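Local coordinates for protein putative ATP binding component of ABC-transporter (Escherichia coli, PDB 2R5O) that probably supplies the ATP-hydrolysing component of an ABC transporter for O-antigen export, the part here being its carbohydrate-binding C-terminal domain, at residues A[41-46]-A[154-159]; A[72-77]-A[130-135]; A[137-142]-A[166-171]. All blocks are in the same frame, centred on the assembly; numbering follows the deposited sequence.

The three contacts belong to one immunoglobulin-like domain. Interactions 1 and 3 both use strand 153-169: near its start it takes strand 41-43 as an edge partner, and near its end it closes the hairpin with strand 137-147. Their centres lie about 25 Å apart, on opposite sides of the chain's centre. Interaction 2 lies in the facing four-stranded sheet, its centre about 10 Å from that of interaction 3, and the two touch: Phe74 CD1 is 3.7 Å from Leu141 CD2, side chain against side chain between the sheets. A sodium ion sits at interaction 1, on Tyr41, whereas interaction 2 borders the second subunit of the dimer.

Interaction 1. Residues A[41-46]-A[154-159]; sequences YRWGQG and MTPLDR. With NA (sodium ion), chain F.
Trp43 and Arg159 form an antiparallel hydrogen-bonded pair where the short strand 41-43 joins the edge of strand 153-169 in the immunoglobulin-like fold. Their side chains lie alongside each other and point the same way. CG of Trp43 sits between its backbone N and carbonyl carbon (chi1 65°), and the indole lies against the arginine: Arg159 CB rests over one face of the five-membered ring, 3.5 Å from its centroid, a CH-pi contact. The arginine chain is bent at chi2 and chi3, and CZ2 of Trp43 lies over the centre of one guanidinium face, the planes 40° apart. The six-membered ring of the indole also meets Pro156, whose side chain crosses that of Trp43 at about a right angle, CG 3.5 Å from Trp43 CZ3.

Arg42, the neighbour of Trp43, reaches Asp158 with an extended chain and grips its carboxylate side-on. NE gives an almost straight bond to OD1 of Asp158 (2.8 Å, 174°) on the syn lone pair, while NH2 donates to OD2 on its syn side, but well out of the carboxylate plane. Both oxygens lie close to the guanidinium plane. The buried carboxylate is held further by the backbone N of Ile50, and Arg42 has a second acid, Asp28, at NH1.

Beyond Trp43 the chain turns through Gly44, at phi/psi values where a CB would collide with the preceding carbonyl oxygen. Two further backbone bonds come from this loop, Gln45 N to Pro156 O and Gly46 N to Leu157 O. Against strand 137-147, Leu157 and Asp158 both face Ile145 in a classic beta bulge. The Gln45 side chain crosses that of Thr155 at about a right angle, its CD 3.5 Å from CG2 of the threonine. At the start of strand 41-43, Tyr41 OH binds the sodium ion at 2.5 Å.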
ATOM      1  N   TYR A  41       3.223  18.045  16.206  1.00 13.62           N
ATOM      2  CA  TYR A  41       2.248  19.124  16.357  1.00 13.65           C
ATOM      3  C   TYR A  41       1.047  18.589  17.124  1.00 13.21           C
ATOM      4  O   TYR A  41       0.173  17.939  16.545  1.00 14.47           O
ATOM      5  CB  TYR A  41       1.866  19.694  14.988  1.00 14.05           C
ATOM      6  CG  TYR A  41       0.786  20.765  15.031  1.00 14.57           C
ATOM      7  CD1 TYR A  41       0.493  21.527  16.170  1.00 14.84           C
ATOM      8  CD2 TYR A  41       0.048  21.033  13.906  1.00 16.24           C
ATOM      9  CE1 TYR A  41      -0.496  22.511  16.163  1.00 14.75           C
ATOM     10  CE2 TYR A  41      -0.962  21.985  13.898  1.00 17.97           C
ATOM     11  CZ  TYR A  41      -1.222  22.708  15.036  1.00 15.91           C
ATOM     12  OH  TYR A  41      -2.220  23.658  15.018  1.00 19.17           O
ATOM     13  N   ARG A  42       1.021  18.821  18.428  1.00 12.88           N
ATOM     14  CA  ARG A  42      -0.031  18.371  19.296  1.00 12.44           C
ATOM     15  C   ARG A  42      -1.125  19.415  19.361  1.00 12.29           C
ATOM     16  O   ARG A  42      -0.835  20.597  19.533  1.00 12.83           O
ATOM     17  CB  ARG A  42       0.543  18.077  20.674  1.00 12.61           C
ATOM     18  CG  ARG A  42      -0.435  17.408  21.614  1.00 13.29           C
ATOM     19  CD  ARG A  42       0.178  17.144  22.962  1.00 12.36           C
ATOM     20  NE  ARG A  42      -0.655  16.280  23.785  1.00 13.27           N
ATOM     21  CZ  ARG A  42      -0.264  15.830  24.978  1.00 12.28           C
ATOM     22  NH1 ARG A  42       0.906  16.219  25.457  1.00 14.10           N
ATOM     23  NH2 ARG A  42      -1.010  14.964  25.648  1.00 14.15           N
ATOM     24  N   TRP A  43      -2.370  18.991  19.211  1.00 12.62           N
ATOM     25  CA  TRP A  43      -3.506  19.894  19.218  1.00 12.61           C
ATOM     26  C   TRP A  43      -4.716  19.154  19.753  1.00 13.27           C
ATOM     27  O   TRP A  43      -4.723  17.919  19.898  1.00 13.89           O
ATOM     28  CB  TRP A  43      -3.753  20.507  17.818  1.00 12.55           C
ATOM     29  CG  TRP A  43      -4.157  19.504  16.789  1.00 13.44           C
ATOM     30  CD1 TRP A  43      -3.376  18.620  16.111  1.00 13.32           C
ATOM     31  CD2 TRP A  43      -5.504  19.299  16.324  1.00 12.91           C
ATOM     32  NE1 TRP A  43      -4.154  17.862  15.253  1.00 13.05           N
ATOM     33  CE2 TRP A  43      -5.464  18.265  15.369  1.00 12.58           C
ATOM     34  CE3 TRP A  43      -6.728  19.913  16.605  1.00 14.49           C
ATOM     35  CZ2 TRP A  43      -6.619  17.803  14.713  1.00 13.42           C
ATOM     36  CZ3 TRP A  43      -7.880  19.433  15.965  1.00 14.21           C
ATOM     37  CH2 TRP A  43      -7.799  18.411  15.018  1.00 14.81           C
ATOM     38  N   GLY A  44      -5.791  19.885  19.997  1.00 12.78           N
ATOM     39  CA  GLY A  44      -7.028  19.275  20.485  1.00 13.57           C
ATOM     40  C   GLY A  44      -7.768  20.178  21.431  1.00 13.76           C
ATOM     41  O   GLY A  44      -7.223  21.147  21.942  1.00 13.54           O
ATOM     42  N   GLN A  45      -9.014  19.834  21.717  1.00 13.83           N
ATOM     43  CA  GLN A  45      -9.846  20.613  22.628  1.00 14.86           C
ATOM     44  C   GLN A  45      -9.627  20.248  24.069  1.00 15.58           C
ATOM     45  O   GLN A  45     -10.092  20.999  24.946  1.00 17.36           O
ATOM     46  CB  GLN A  45     -11.323  20.437  22.275  1.00 16.06           C
ATOM     47  CG  GLN A  45     -11.682  21.092  20.957  1.00 20.18           C
ATOM     48  CD  GLN A  45     -13.180  21.321  20.808  1.00 23.82           C
ATOM     49  OE1 GLN A  45     -13.908  21.405  21.791  1.00 24.83           O
ATOM     50  NE2 GLN A  45     -13.631  21.415  19.583  1.00 28.00           N
ATOM     51  N   GLY A  46      -8.954  19.157  24.370  1.00 15.66           N
ATOM     52  CA  GLY A  46      -8.813  18.704  25.750  1.00 16.30           C
ATOM     53  C   GLY A  46      -9.933  17.780  26.154  1.00 15.65           C
ATOM     54  O   GLY A  46     -10.822  17.503  25.354  1.00 18.18           O
ATOM     55  N   MET A 154     -17.611  14.955  15.691  1.00 15.73           N
ATOM     56  CA  MET A 154     -16.549  14.405  16.514  1.00 16.21           C
ATOM     57  C   MET A 154     -15.639  15.503  16.970  1.00 15.68           C
ATOM     58  O   MET A 154     -15.164  16.312  16.166  1.00 15.83           O
ATOM     59  CB  MET A 154     -15.710  13.477  15.659  0.65 17.93           C
ATOM     60  CG  MET A 154     -16.435  12.296  15.162  0.65 20.50           C
ATOM     61  SD  MET A 154     -16.926  11.198  16.486  0.65 23.36           S
ATOM     62  CE  MET A 154     -15.290  10.650  16.840  0.65 15.85           C
ATOM     63  N   THR A 155     -15.444  15.570  18.279  1.00 15.12           N
ATOM     64  CA  THR A 155     -14.597  16.553  18.889  1.00 14.81           C
ATOM     65  C   THR A 155     -13.206  15.956  19.055  1.00 14.71           C
ATOM     66  O   THR A 155     -13.056  14.913  19.680  1.00 14.31           O
ATOM     67  CB  THR A 155     -15.128  16.916  20.266  1.00 15.47           C
ATOM     68  OG1 THR A 155     -16.469  17.410  20.165  1.00 17.39           O
ATOM     69  CG2 THR A 155     -14.288  17.974  20.883  1.00 16.16           C
ATOM     70  N   PRO A 156     -12.178  16.635  18.521  1.00 13.88           N
ATOM     71  CA  PRO A 156     -10.804  16.152  18.723  1.00 13.80           C
ATOM     72  C   PRO A 156     -10.377  16.482  20.146  1.00 12.66           C
ATOM     73  O   PRO A 156     -10.438  17.642  20.561  1.00 13.49           O
ATOM     74  CB  PRO A 156     -10.013  16.970  17.701  1.00 14.27           C
ATOM     75  CG  PRO A 156     -10.780  18.296  17.618  1.00 15.45           C
ATOM     76  CD  PRO A 156     -12.218  17.913  17.778  1.00 14.77           C
ATOM     77  N   LEU A 157      -9.939  15.496  20.898  1.00 12.88           N
ATOM     78  CA  LEU A 157      -9.594  15.690  22.308  1.00 13.01           C
ATOM     79  C   LEU A 157      -8.104  15.908  22.466  1.00 12.75           C
ATOM     80  O   LEU A 157      -7.694  16.893  23.062  1.00 13.18           O
ATOM     81  CB  LEU A 157     -10.078  14.532  23.177  1.00 13.20           C
ATOM     82  CG  LEU A 157     -11.562  14.179  23.013  1.00 13.96           C
ATOM     83  CD1 LEU A 157     -11.909  12.960  23.821  1.00 16.46           C
ATOM     84  CD2 LEU A 157     -12.467  15.345  23.400  1.00 16.07           C
ATOM     85  N   ASP A 158      -7.306  14.991  21.945  1.00 13.02           N
ATOM     86  CA  ASP A 158      -5.840  15.112  21.948  1.00 13.32           C
ATOM     87  C   ASP A 158      -5.347  14.456  20.682  1.00 13.54           C
ATOM     88  O   ASP A 158      -5.669  13.290  20.446  1.00 14.36           O
ATOM     89  CB  ASP A 158      -5.221  14.443  23.195  1.00 13.72           C
ATOM     90  CG  ASP A 158      -3.735  14.712  23.348  1.00 13.96           C
ATOM     91  OD1 ASP A 158      -3.216  15.697  22.763  1.00 14.36           O
ATOM     92  OD2 ASP A 158      -3.069  13.916  24.055  1.00 14.34           O
ATOM     93  N   ARG A 159      -4.605  15.175  19.862  1.00 13.32           N
ATOM     94  CA  ARG A 159      -4.197  14.737  18.532  1.00 13.47           C
ATOM     95  C   ARG A 159      -2.707  14.957  18.449  1.00 13.76           C
ATOM     96  O   ARG A 159      -2.247  16.105  18.459  1.00 14.12           O
ATOM     97  CB  ARG A 159      -4.933  15.542  17.468  1.00 14.18           C
ATOM     98  CG  ARG A 159      -6.459  15.519  17.642  1.00 14.76           C
ATOM     99  CD  ARG A 159      -7.074  14.096  17.539  1.00 15.64           C
ATOM    100  NE  ARG A 159      -6.768  13.596  16.226  1.00 16.14           N
ATOM    101  CZ  ARG A 159      -7.552  13.674  15.170  1.00 17.95           C
ATOM    102  NH1 ARG A 159      -8.858  13.937  15.291  1.00 18.25           N
ATOM    103  NH2 ARG A 159      -7.029  13.386  13.997  1.00 18.70           N
TER
HETATM  104 NA    NA F  11      -3.071  24.318  17.323  1.00 21.11          NA

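Interaction 2. Residues A[72-77]-A[130-135]; sequences TDFLMK and LPVDLN
Thr72 and Leu130 make a buried strand-to-strand contact between strands 71-80 and 123-131. They are an antiparallel hydrogen-bonded pair. Thr72 N donates to Leu130 O (2.8 Å), and Leu130 N returns a bond to Thr72 O (3.0 Å).

The side chains of Thr72, Phe74, Leu130 and Val132 meet on one side of this ladder. CG of Leu130 stands between its backbone N and carbonyl carbon (chi1 59°), and the isobutyl group crosses the Phe74 side chain at about a right angle. Leu130 CG comes to 3.9 Å from CE2 of the phenylalanine, an oblique approach, and both leucine methyls are near the same ring atom. Thr72 CG2 lies over a face of that ring, towards its rim.

In the immunoglobulin-like sandwich, 123-131 is one of the two outermost strands of the four-stranded sheet within this chain. Phe74 also packs against Leu141 and Phe143 of strand 137-147, so its ring joins the two sheets. Leu130 and Pro131 touch the second subunit, at Ser182 and Leu180 of that chain.

Val132 is the centre of an inverse gamma turn, as is Asp133 after it. Even so, Val132 directs CG2 at strand 71-80. This methyl, anti to its carbonyl carbon, lies 3.5 Å from Thr72 OG1 and 4.3 Å from Phe74 CZ, near the plane of the ring and at its edge.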
ATOM      1  N   THR A  72       2.573  -5.263  12.672  1.00 15.49           N
ATOM      2  CA  THR A  72       3.084  -4.406  13.756  1.00 15.51           C
ATOM      3  C   THR A  72       1.911  -3.909  14.584  1.00 14.43           C
ATOM      4  O   THR A  72       0.858  -3.580  14.024  1.00 15.29           O
ATOM      5  CB  THR A  72       3.900  -3.231  13.186  1.00 15.36           C
ATOM      6  OG1 THR A  72       5.018  -3.785  12.494  1.00 17.13           O
ATOM      7  CG2 THR A  72       4.356  -2.285  14.240  1.00 15.26           C
ATOM      8  N   ASP A  73       2.090  -3.892  15.894  1.00 14.09           N
ATOM      9  CA  ASP A  73       1.105  -3.370  16.831  1.00 14.98           C
ATOM     10  C   ASP A  73       1.485  -1.961  17.254  1.00 14.53           C
ATOM     11  O   ASP A  73       2.608  -1.721  17.685  1.00 15.08           O
ATOM     12  CB  ASP A  73       1.021  -4.232  18.090  1.00 15.62           C
ATOM     13  CG  ASP A  73       0.651  -5.660  17.824  1.00 18.28           C
ATOM     14  OD1 ASP A  73      -0.096  -5.977  16.887  1.00 17.68           O
ATOM     15  OD2 ASP A  73       1.085  -6.491  18.639  1.00 21.90           O
ATOM     16  N   PHE A  74       0.525  -1.052  17.136  1.00 14.37           N
ATOM     17  CA  PHE A  74       0.658   0.346  17.492  1.00 14.68           C
ATOM     18  C   PHE A  74      -0.347   0.613  18.596  1.00 14.58           C
ATOM     19  O   PHE A  74      -1.564   0.607  18.349  1.00 15.31           O
ATOM     20  CB  PHE A  74       0.343   1.220  16.275  1.00 15.04           C
ATOM     21  CG  PHE A  74       1.293   1.018  15.119  1.00 14.64           C
ATOM     22  CD1 PHE A  74       2.502   1.678  15.067  1.00 14.65           C
ATOM     23  CD2 PHE A  74       0.980   0.160  14.065  1.00 15.60           C
ATOM     24  CE1 PHE A  74       3.350   1.508  13.993  1.00 15.26           C
ATOM     25  CE2 PHE A  74       1.841  -0.000  13.035  1.00 15.76           C
ATOM     26  CZ  PHE A  74       3.023   0.690  12.987  1.00 15.30           C
ATOM     27  N   LEU A  75       0.138   0.799  19.816  1.00 14.56           N
ATOM     28  CA  LEU A  75      -0.701   0.956  21.008  1.00 15.02           C
ATOM     29  C   LEU A  75      -0.600   2.364  21.550  1.00 14.78           C
ATOM     30  O   LEU A  75       0.495   2.948  21.589  1.00 14.67           O
ATOM     31  CB  LEU A  75      -0.296  -0.025  22.117  1.00 15.53           C
ATOM     32  CG  LEU A  75      -0.412  -1.504  21.738  1.00 16.39           C
ATOM     33  CD1 LEU A  75       0.897  -2.061  21.199  1.00 17.35           C
ATOM     34  CD2 LEU A  75      -0.930  -2.323  22.902  1.00 20.88           C
ATOM     35  N   MET A  76      -1.728   2.902  21.994  1.00 14.90           N
ATOM     36  CA  MET A  76      -1.773   4.212  22.624  1.00 15.46           C
ATOM     37  C   MET A  76      -2.546   4.125  23.933  1.00 14.92           C
ATOM     38  O   MET A  76      -3.554   3.436  24.007  1.00 16.25           O
ATOM     39  CB  MET A  76      -2.395   5.263  21.680  1.00 15.90           C
ATOM     40  CG  MET A  76      -3.699   4.815  20.993  1.00 17.15           C
ATOM     41  SD  MET A  76      -4.520   6.031  19.941  1.00 16.79           S
ATOM     42  CE  MET A  76      -5.224   6.978  21.222  1.00 17.12           C
ATOM     43  N   LYS A  77      -2.067   4.827  24.961  1.00 15.28           N
ATOM     44  CA  LYS A  77      -2.705   4.859  26.271  1.00 15.15           C
ATOM     45  C   LYS A  77      -3.281   6.246  26.495  1.00 15.31           C
ATOM     46  O   LYS A  77      -2.602   7.255  26.283  1.00 14.91           O
ATOM     47  CB  LYS A  77      -1.696   4.546  27.361  1.00 15.88           C
ATOM     48  CG  LYS A  77      -2.332   4.499  28.746  1.00 17.96           C
ATOM     49  CD  LYS A  77      -1.417   3.917  29.825  1.00 19.90           C
ATOM     50  CE  LYS A  77      -0.367   4.900  30.242  1.00 23.41           C
ATOM     51  NZ  LYS A  77       0.299   4.532  31.548  1.00 22.39           N
ATOM     52  N   LEU A 130      -1.385  -3.805  12.077  1.00 14.25           N
ATOM     53  CA  LEU A 130      -1.426  -3.767  10.636  1.00 15.58           C
ATOM     54  C   LEU A 130      -0.085  -4.198  10.065  1.00 15.86           C
ATOM     55  O   LEU A 130       0.949  -4.050  10.710  1.00 15.24           O
ATOM     56  CB  LEU A 130      -1.819  -2.367  10.135  1.00 15.47           C
ATOM     57  CG  LEU A 130      -0.881  -1.242  10.577  1.00 15.46           C
ATOM     58  CD1 LEU A 130       0.189  -0.953   9.545  1.00 17.97           C
ATOM     59  CD2 LEU A 130      -1.644   0.035  10.935  1.00 19.32           C
ATOM     60  N   PRO A 131      -0.131  -4.738   8.842  1.00 16.92           N
ATOM     61  CA  PRO A 131       1.083  -5.096   8.134  1.00 18.02           C
ATOM     62  C   PRO A 131       1.689  -3.840   7.518  1.00 16.44           C
ATOM     63  O   PRO A 131       1.009  -3.098   6.814  1.00 17.05           O
ATOM     64  CB  PRO A 131       0.588  -6.079   7.072  1.00 18.19           C
ATOM     65  CG  PRO A 131      -0.753  -5.616   6.751  1.00 20.97           C
ATOM     66  CD  PRO A 131      -1.322  -5.068   8.039  1.00 17.97           C
ATOM     67  N   VAL A 132       2.957  -3.600   7.782  1.00 18.24           N
ATOM     68  CA  VAL A 132       3.560  -2.360   7.343  1.00 18.04           C
ATOM     69  C   VAL A 132       4.012  -2.540   5.873  1.00 18.11           C
ATOM     70  O   VAL A 132       5.194  -2.763   5.564  1.00 18.92           O
ATOM     71  CB  VAL A 132       4.671  -1.923   8.289  1.00 18.93           C
ATOM     72  CG1 VAL A 132       5.255  -0.581   7.861  1.00 19.24           C
ATOM     73  CG2 VAL A 132       4.116  -1.824   9.737  1.00 18.20           C
ATOM     74  N   ASP A 133       3.032  -2.444   4.984  1.00 17.99           N
ATOM     75  CA  ASP A 133       3.186  -2.758   3.532  1.00 16.92           C
ATOM     76  C   ASP A 133       3.727  -1.503   2.770  1.00 16.94           C
ATOM     77  O   ASP A 133       3.046  -0.913   1.935  1.00 17.74           O
ATOM     78  CB  ASP A 133       1.841  -3.258   2.961  1.00 18.33           C
ATOM     79  CG  ASP A 133       1.447  -4.652   3.422  1.00 18.37           C
ATOM     80  OD1 ASP A 133       2.277  -5.386   3.972  1.00 21.46           O
ATOM     81  OD2 ASP A 133       0.270  -5.050   3.231  1.00 21.41           O
ATOM     82  N   LEU A 134       4.929  -1.087   3.171  1.00 17.79           N
ATOM     83  CA  LEU A 134       5.605   0.119   2.722  1.00 16.93           C
ATOM     84  C   LEU A 134       7.020  -0.210   2.312  1.00 17.36           C
ATOM     85  O   LEU A 134       7.601  -1.215   2.753  1.00 18.43           O
ATOM     86  CB  LEU A 134       5.653   1.195   3.828  1.00 16.29           C
ATOM     87  CG  LEU A 134       4.309   1.655   4.383  1.00 16.79           C
ATOM     88  CD1 LEU A 134       4.497   2.656   5.486  1.00 16.87           C
ATOM     89  CD2 LEU A 134       3.416   2.226   3.315  1.00 16.59           C
ATOM     90  N   ASN A 135       7.588   0.611   1.434  1.00 16.50           N
ATOM     91  CA  ASN A 135       8.955   0.401   0.988  1.00 16.42           C
ATOM     92  C   ASN A 135       9.928   0.878   2.076  1.00 16.57           C
ATOM     93  O   ASN A 135       9.557   1.547   3.050  1.00 17.21           O
ATOM     94  CB  ASN A 135       9.195   1.160  -0.333  1.00 16.51           C
ATOM     95  CG  ASN A 135      10.164   0.454  -1.261  1.00 16.57           C
ATOM     96  OD1 ASN A 135      10.818  -0.512  -0.865  1.00 17.41           O
ATOM     97  ND2 ASN A 135      10.242   0.926  -2.494  1.00 15.94           N
TER

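Interaction 3. Residues A[137-142]-A[166-171]; sequences GDYLLS and LHVTKS
Leu166 and Tyr139 bury the largest areas in this contact and face each other as an antiparallel hydrogen-bonded pair, with Val168 next in burial. Two backbone bonds join the pair: Tyr139 N to Leu166 O, and Leu166 N to Tyr139 O (2.8 Å). Both side chains rise from the same face of the sheet as Leu141 and Val168.

Leu166 projects on that face with CG anti to its carbonyl carbon (chi1 -55°). Its CD1 comes to 4.1 Å from Leu141 CB, while its CB is 4.4 Å from Tyr139 CB. Phe74 of the opposing sheet touches both leucines, so this apolar group belongs to the filling of the sandwich. Tyr139 leans towards the other neighbour: its CE2 is 3.6 Å from Val168 CG2, and the two side chains cross at a slant, the methyl neither squarely over the ring nor at its edge. The ring is held at its far end by a hydrogen bond from OH to the backbone O of Asn135.

Val168 in turn pairs with Gly137 through two more backbone bonds. Gly137 adopts backbone angles that a CB would not fit, for lack of room beside the carbonyl oxygen before it.

Between these pairs, Asp138 and His167 form the non-hydrogen-bonded pair and use the other, more open face. His167 ND1 donates to Asp138 OD1 (2.7 Å, 173°). The oxygen lies in the imidazole plane, yet the donor meets it from above the carboxylate plane, the two flat groups being 64° apart. The nearby negative charge would probably favour the doubly protonated, cationic imidazole.

With Tyr139, Leu141, Leu166 and Val168 on the face towards the other sheet and Asp138 and His167 on the opposite one, the segments form the open end of the antiparallel hairpin 137-147/153-169 in an immunoglobulin-like beta sandwich.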
ATOM      1  N   GLY A 137      12.343   3.086   4.131  1.00 17.39           N
ATOM      2  CA  GLY A 137      12.370   4.532   4.302  1.00 16.22           C
ATOM      3  C   GLY A 137      11.799   4.940   5.648  1.00 16.08           C
ATOM      4  O   GLY A 137      11.619   4.121   6.524  1.00 16.64           O
ATOM      5  N   ASP A 138      11.576   6.227   5.825  1.00 15.87           N
ATOM      6  CA  ASP A 138      11.102   6.818   7.081  1.00 16.44           C
ATOM      7  C   ASP A 138       9.683   7.359   6.877  1.00 15.48           C
ATOM      8  O   ASP A 138       9.373   7.939   5.814  1.00 17.21           O
ATOM      9  CB  ASP A 138      12.019   7.975   7.500  1.00 17.00           C
ATOM     10  CG  ASP A 138      13.375   7.517   8.015  1.00 18.87           C
ATOM     11  OD1 ASP A 138      13.562   6.321   8.274  1.00 20.41           O
ATOM     12  OD2 ASP A 138      14.261   8.392   8.156  1.00 24.50           O
ATOM     13  N   TYR A 139       8.846   7.191   7.889  1.00 14.83           N
ATOM     14  CA  TYR A 139       7.453   7.588   7.825  1.00 14.69           C
ATOM     15  C   TYR A 139       7.086   8.261   9.150  1.00 15.09           C
ATOM     16  O   TYR A 139       7.733   8.073  10.185  1.00 14.98           O
ATOM     17  CB  TYR A 139       6.584   6.352   7.555  1.00 15.65           C
ATOM     18  CG  TYR A 139       6.989   5.644   6.275  1.00 15.67           C
ATOM     19  CD1 TYR A 139       6.516   6.055   5.042  1.00 15.47           C
ATOM     20  CD2 TYR A 139       7.913   4.610   6.298  1.00 15.10           C
ATOM     21  CE1 TYR A 139       6.891   5.450   3.883  1.00 15.61           C
ATOM     22  CE2 TYR A 139       8.305   3.972   5.139  1.00 15.33           C
ATOM     23  CZ  TYR A 139       7.791   4.408   3.916  1.00 14.86           C
ATOM     24  OH  TYR A 139       8.157   3.812   2.737  1.00 15.39           O
ATOM     25  N   LEU A 140       6.004   9.021   9.105  1.00 14.57           N
ATOM     26  CA  LEU A 140       5.508   9.771  10.233  1.00 14.27           C
ATOM     27  C   LEU A 140       4.189   9.223  10.702  1.00 13.68           C
ATOM     28  O   LEU A 140       3.233   9.101   9.905  1.00 14.20           O
ATOM     29  CB  LEU A 140       5.323  11.238   9.871  1.00 14.60           C
ATOM     30  CG  LEU A 140       6.556  11.965   9.328  1.00 15.93           C
ATOM     31  CD1 LEU A 140       6.240  13.371   8.901  1.00 17.34           C
ATOM     32  CD2 LEU A 140       7.690  11.952  10.352  1.00 17.47           C
ATOM     33  N   LEU A 141       4.122   8.886  11.984  1.00 13.60           N
ATOM     34  CA  LEU A 141       2.925   8.328  12.615  1.00 13.51           C
ATOM     35  C   LEU A 141       2.295   9.364  13.529  1.00 13.27           C
ATOM     36  O   LEU A 141       2.985  10.081  14.257  1.00 14.07           O
ATOM     37  CB  LEU A 141       3.307   7.082  13.431  1.00 13.62           C
ATOM     38  CG  LEU A 141       2.230   6.418  14.288  1.00 14.41           C
ATOM     39  CD1 LEU A 141       1.120   5.830  13.460  1.00 14.64           C
ATOM     40  CD2 LEU A 141       2.881   5.355  15.178  1.00 14.84           C
ATOM     41  N   SER A 142       0.967   9.401  13.504  1.00 13.49           N
ATOM     42  CA  SER A 142       0.131  10.181  14.429  1.00 13.64           C
ATOM     43  C   SER A 142      -0.806   9.262  15.201  1.00 13.55           C
ATOM     44  O   SER A 142      -1.344   8.322  14.632  1.00 14.01           O
ATOM     45  CB  SER A 142      -0.776  11.137  13.627  1.00 14.54           C
ATOM     46  OG  SER A 142      -0.032  11.973  12.759  1.00 14.23           O
ATOM     47  N   LEU A 166       8.888   6.400  12.138  1.00 13.96           N
ATOM     48  CA  LEU A 166       9.009   4.974  11.864  1.00 14.94           C
ATOM     49  C   LEU A 166      10.055   4.756  10.776  1.00 14.58           C
ATOM     50  O   LEU A 166      10.067   5.444   9.775  1.00 15.76           O
ATOM     51  CB  LEU A 166       7.685   4.411  11.338  1.00 14.38           C
ATOM     52  CG  LEU A 166       6.436   4.628  12.203  1.00 14.16           C
ATOM     53  CD1 LEU A 166       5.209   4.013  11.552  1.00 14.55           C
ATOM     54  CD2 LEU A 166       6.607   4.071  13.605  1.00 15.38           C
ATOM     55  N   HIS A 167      10.895   3.754  10.979  1.00 15.21           N
ATOM     56  CA  HIS A 167      11.889   3.328   9.999  1.00 15.55           C
ATOM     57  C   HIS A 167      11.469   1.983   9.484  1.00 15.99           C
ATOM     58  O   HIS A 167      11.177   1.106  10.300  1.00 16.67           O
ATOM     59  CB  HIS A 167      13.288   3.219  10.632  1.00 16.52           C
ATOM     60  CG  HIS A 167      13.686   4.421  11.420  1.00 17.34           C
ATOM     61  ND1 HIS A 167      13.912   5.649  10.834  1.00 19.83           N
ATOM     62  CD2 HIS A 167      13.898   4.592  12.745  1.00 19.99           C
ATOM     63  CE1 HIS A 167      14.248   6.524  11.767  1.00 19.60           C
ATOM     64  NE2 HIS A 167      14.244   5.910  12.935  1.00 22.01           N
ATOM     65  N   VAL A 168      11.422   1.799   8.164  1.00 15.67           N
ATOM     66  CA  VAL A 168      11.070   0.519   7.541  1.00 16.08           C
ATOM     67  C   VAL A 168      12.286   0.004   6.813  1.00 15.25           C
ATOM     68  O   VAL A 168      12.914   0.746   6.067  1.00 14.67           O
ATOM     69  CB  VAL A 168       9.868   0.663   6.541  1.00 15.95           C
ATOM     70  CG1 VAL A 168       9.611  -0.643   5.809  1.00 17.06           C
ATOM     71  CG2 VAL A 168       8.608   1.105   7.297  1.00 16.65           C
ATOM     72  N   THR A 169      12.565  -1.269   7.013  1.00 16.01           N
ATOM     73  CA  THR A 169      13.668  -1.964   6.352  1.00 16.78           C
ATOM     74  C   THR A 169      13.177  -3.163   5.526  1.00 17.52           C
ATOM     75  O   THR A 169      12.172  -3.791   5.867  1.00 17.80           O
ATOM     76  CB  THR A 169      14.760  -2.444   7.344  1.00 17.05           C
ATOM     77  OG1 THR A 169      14.152  -3.154   8.429  1.00 18.23           O
ATOM     78  CG2 THR A 169      15.525  -1.259   7.903  1.00 18.25           C
ATOM     79  N   LYS A 170      13.892  -3.423   4.433  1.00 17.30           N
ATOM     80  CA  LYS A 170      13.679  -4.563   3.533  1.00 17.59           C
ATOM     81  C   LYS A 170      15.030  -4.961   2.953  1.00 18.34           C
ATOM     82  O   LYS A 170      16.014  -4.196   3.002  1.00 19.91           O
ATOM     83  CB  LYS A 170      12.781  -4.158   2.355  1.00 16.79           C
ATOM     84  CG  LYS A 170      11.411  -3.643   2.685  1.00 15.58           C
ATOM     85  CD  LYS A 170      10.641  -3.263   1.435  1.00 18.85           C
ATOM     86  CE  LYS A 170      10.318  -4.468   0.584  1.00 19.28           C
ATOM     87  NZ  LYS A 170       9.351  -5.399   1.243  1.00 21.04           N
ATOM     88  N   SER A 171      15.092  -6.163   2.388  1.00 17.54           N
ATOM     89  CA  SER A 171      16.289  -6.596   1.652  1.00 18.27           C
ATOM     90  C   SER A 171      16.265  -6.079   0.221  1.00 19.06           C
ATOM     91  O   SER A 171      17.265  -5.540  -0.255  1.00 20.15           O
ATOM     92  CB  SER A 171      16.451  -8.122   1.679  1.00 18.28           C
ATOM     93  OG  SER A 171      15.298  -8.764   1.219  1.00 20.43           O
TER